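Local coordinates for aspartate-semialdehyde dehydrogenase (Thermus thermophilus, PDB 2YV3), which probably catalyses the NADPH-dependent reductive dephosphorylation of L-aspartyl-4-phosphate to L-aspartate-semialdehyde, a shared step in lysine, threonine and methionine biosynthesis, at residues 64-75 / 86-95. Sequence-based numbering, arbitrary orientation.
Sequences LVLASAGGGISR and ALVVDNSSAW
Val-65 and Val-89 anchor the pairing of parallel strands 64-67 and 87-90. Val-65 N donates to Leu-87 O at 2.8 Å, and Val-65 O accepts Val-89 N at 3.0 Å. Val-89 O then takes Ala-67 N through a more bent bond. Ala-67 O receives Asn-91 N at 2.8 Å, which carries the pairing one residue past the second strand.

Beyond the strands, the indole of Trp-95 grips the first turns of helix 70-83. Its NE1 donates to Ser-74 O at 3.1 Å. The N-H...O angle is 139°. The donor also stands above the carbonyl plane of Ser-74, while the oxygen lies close to the ring plane of Trp-95. A weak second bond runs from NE1 to Ser-74 OG. With OG anti to the backbone N (chi1 168°), the hydroxyl of Ser-74 sits between the indole and the carboxylate of Asp-90.

The chain of Arg-75 bends at chi2 and chi3 and lays one guanidinium face over Ala-94, with NH1 3.2 Å from Ala-94 CB. On the opposite sheet face from Val-65 and Ala-67, Leu-64 and Leu-87 lie side by side, and Leu-64 CD1 is 3.5 Å from Leu-87 CB. Helix 319-327 covers Leu-64, Leu-87 and Val-89 there.

The contact closes a beta-alpha-beta unit of the Rossmann-type NAD-binding domain. The next residue, Arg-96, is predicted to bind phosphate. Backbone bonds set the strand register, while one indole N-H, with a main and a weak bond to Ser-74, ties the first turns of helix 70-83 to the loop after strand 87-90.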
# COMPACT_ATOMS: atom_id res chain seq x y z
N LEU A 64 -14.44 -4.84 -36.02
CA LEU A 64 -13.91 -5.01 -34.70
C LEU A 64 -14.65 -4.13 -33.70
O LEU A 64 -14.93 -2.96 -33.97
CB LEU A 64 -12.43 -4.66 -34.71
CG LEU A 64 -11.66 -4.83 -33.40
CD1 LEU A 64 -11.33 -6.29 -33.15
CD2 LEU A 64 -10.38 -4.00 -33.50
N VAL A 65 -14.95 -4.71 -32.55
CA VAL A 65 -15.64 -3.97 -31.50
C VAL A 65 -14.82 -3.97 -30.21
O VAL A 65 -14.56 -5.01 -29.62
CB VAL A 65 -17.01 -4.60 -31.22
CG1 VAL A 65 -16.83 -6.04 -30.86
CG2 VAL A 65 -17.72 -3.86 -30.09
N LEU A 66 -14.39 -2.78 -29.79
CA LEU A 66 -13.60 -2.69 -28.56
C LEU A 66 -14.47 -2.13 -27.44
O LEU A 66 -14.55 -0.93 -27.24
CB LEU A 66 -12.38 -1.80 -28.79
CG LEU A 66 -11.23 -2.49 -29.56
CD1 LEU A 66 -10.99 -1.81 -30.89
CD2 LEU A 66 -9.96 -2.44 -28.73
N ALA A 67 -15.10 -3.05 -26.71
CA ALA A 67 -16.00 -2.72 -25.62
C ALA A 67 -15.38 -2.32 -24.27
O ALA A 67 -14.60 -3.08 -23.69
CB ALA A 67 -16.95 -3.87 -25.40
N SER A 68 -15.77 -1.15 -23.78
CA SER A 68 -15.33 -0.58 -22.50
C SER A 68 -16.54 0.18 -21.91
O SER A 68 -16.40 1.31 -21.42
CB SER A 68 -14.17 0.40 -22.72
OG SER A 68 -13.93 1.23 -21.59
N ALA A 69 -17.71 -0.44 -21.97
CA ALA A 69 -18.94 0.18 -21.49
C ALA A 69 -19.76 -0.65 -20.50
O ALA A 69 -20.95 -0.92 -20.73
CB ALA A 69 -19.81 0.54 -22.69
N GLY A 70 -19.13 -1.07 -19.41
CA GLY A 70 -19.82 -1.87 -18.41
C GLY A 70 -20.24 -3.26 -18.84
O GLY A 70 -20.24 -3.57 -20.03
N GLY A 71 -20.61 -4.09 -17.87
CA GLY A 71 -21.03 -5.45 -18.17
C GLY A 71 -22.51 -5.52 -18.48
O GLY A 71 -23.02 -6.51 -19.02
N GLY A 72 -23.22 -4.46 -18.11
CA GLY A 72 -24.64 -4.41 -18.38
C GLY A 72 -24.81 -4.61 -19.86
O GLY A 72 -25.37 -5.61 -20.30
N ILE A 73 -24.27 -3.68 -20.64
CA ILE A 73 -24.38 -3.74 -22.09
C ILE A 73 -23.62 -4.91 -22.71
O ILE A 73 -24.12 -5.59 -23.59
CB ILE A 73 -23.88 -2.43 -22.73
CG1 ILE A 73 -24.30 -1.23 -21.87
CG2 ILE A 73 -24.47 -2.30 -24.12
CD1 ILE A 73 -23.74 0.11 -22.33
N SER A 74 -22.41 -5.15 -22.24
CA SER A 74 -21.62 -6.25 -22.80
C SER A 74 -22.25 -7.61 -22.61
O SER A 74 -22.25 -8.42 -23.53
CB SER A 74 -20.23 -6.29 -22.19
OG SER A 74 -19.62 -7.51 -22.54
N ARG A 75 -22.76 -7.86 -21.41
CA ARG A 75 -23.39 -9.15 -21.14
C ARG A 75 -24.52 -9.25 -22.16
O ARG A 75 -24.78 -10.32 -22.72
CB ARG A 75 -23.96 -9.18 -19.72
CG ARG A 75 -23.89 -10.54 -19.04
CD ARG A 75 -22.45 -10.92 -18.62
NE ARG A 75 -22.14 -10.61 -17.21
CZ ARG A 75 -21.97 -9.39 -16.70
NH1 ARG A 75 -22.07 -8.32 -17.48
NH2 ARG A 75 -21.71 -9.23 -15.41
N ALA A 86 -18.21 -9.30 -36.16
CA ALA A 86 -17.29 -8.34 -35.55
C ALA A 86 -16.49 -9.06 -34.48
O ALA A 86 -17.06 -9.87 -33.74
CB ALA A 86 -18.06 -7.20 -34.91
N LEU A 87 -15.18 -8.80 -34.40
CA LEU A 87 -14.36 -9.44 -33.37
C LEU A 87 -14.60 -8.63 -32.11
O LEU A 87 -14.46 -7.42 -32.13
CB LEU A 87 -12.87 -9.38 -33.69
CG LEU A 87 -12.15 -10.42 -32.82
CD1 LEU A 87 -12.09 -11.72 -33.63
CD2 LEU A 87 -10.77 -9.97 -32.42
N VAL A 88 -14.96 -9.29 -31.01
CA VAL A 88 -15.25 -8.55 -29.79
C VAL A 88 -14.26 -8.70 -28.64
O VAL A 88 -14.04 -9.78 -28.11
CB VAL A 88 -16.65 -8.87 -29.24
CG1 VAL A 88 -17.01 -7.87 -28.14
CG2 VAL A 88 -17.69 -8.85 -30.36
N VAL A 89 -13.66 -7.56 -28.29
CA VAL A 89 -12.72 -7.48 -27.19
C VAL A 89 -13.44 -6.62 -26.15
O VAL A 89 -13.77 -5.45 -26.40
CB VAL A 89 -11.42 -6.79 -27.62
CG1 VAL A 89 -10.36 -7.00 -26.58
CG2 VAL A 89 -10.96 -7.33 -28.96
N ASP A 90 -13.70 -7.21 -25.00
CA ASP A 90 -14.40 -6.52 -23.93
C ASP A 90 -13.52 -6.33 -22.69
O ASP A 90 -12.93 -7.29 -22.20
CB ASP A 90 -15.66 -7.31 -23.59
CG ASP A 90 -16.43 -6.71 -22.42
OD1 ASP A 90 -16.86 -5.54 -22.52
OD2 ASP A 90 -16.61 -7.41 -21.40
N ASN A 91 -13.43 -5.10 -22.19
CA ASN A 91 -12.65 -4.82 -20.99
C ASN A 91 -13.49 -5.00 -19.73
O ASN A 91 -13.03 -4.75 -18.61
CB ASN A 91 -12.10 -3.38 -20.98
CG ASN A 91 -11.39 -3.04 -19.66
OD1 ASN A 91 -10.37 -3.64 -19.32
ND2 ASN A 91 -11.93 -2.09 -18.92
N SER A 92 -14.73 -5.42 -19.89
CA SER A 92 -15.60 -5.60 -18.74
C SER A 92 -15.44 -7.02 -18.25
O SER A 92 -14.74 -7.82 -18.87
CB SER A 92 -17.07 -5.37 -19.12
OG SER A 92 -17.68 -6.57 -19.53
N SER A 93 -16.08 -7.31 -17.13
CA SER A 93 -16.05 -8.65 -16.56
C SER A 93 -17.46 -9.16 -16.76
O SER A 93 -18.33 -9.00 -15.89
CB SER A 93 -15.71 -8.62 -15.07
OG SER A 93 -15.33 -9.92 -14.66
N ALA A 94 -17.69 -9.74 -17.93
CA ALA A 94 -18.99 -10.25 -18.28
C ALA A 94 -18.77 -11.60 -18.91
O ALA A 94 -19.54 -12.54 -18.67
CB ALA A 94 -19.67 -9.32 -19.26
N TRP A 95 -17.71 -11.71 -19.71
CA TRP A 95 -17.37 -12.95 -20.39
C TRP A 95 -16.03 -13.58 -19.94
O TRP A 95 -15.66 -14.65 -20.42
CB TRP A 95 -17.34 -12.71 -21.90
CG TRP A 95 -18.55 -12.03 -22.39
CD1 TRP A 95 -18.67 -10.70 -22.71
CD2 TRP A 95 -19.83 -12.61 -22.59
NE1 TRP A 95 -19.96 -10.43 -23.09
CE2 TRP A 95 -20.70 -11.58 -23.03
CE3 TRP A 95 -20.35 -13.91 -22.44
CZ2 TRP A 95 -22.04 -11.80 -23.32
CZ3 TRP A 95 -21.69 -14.13 -22.73
CH2 TRP A 95 -22.52 -13.08 -23.16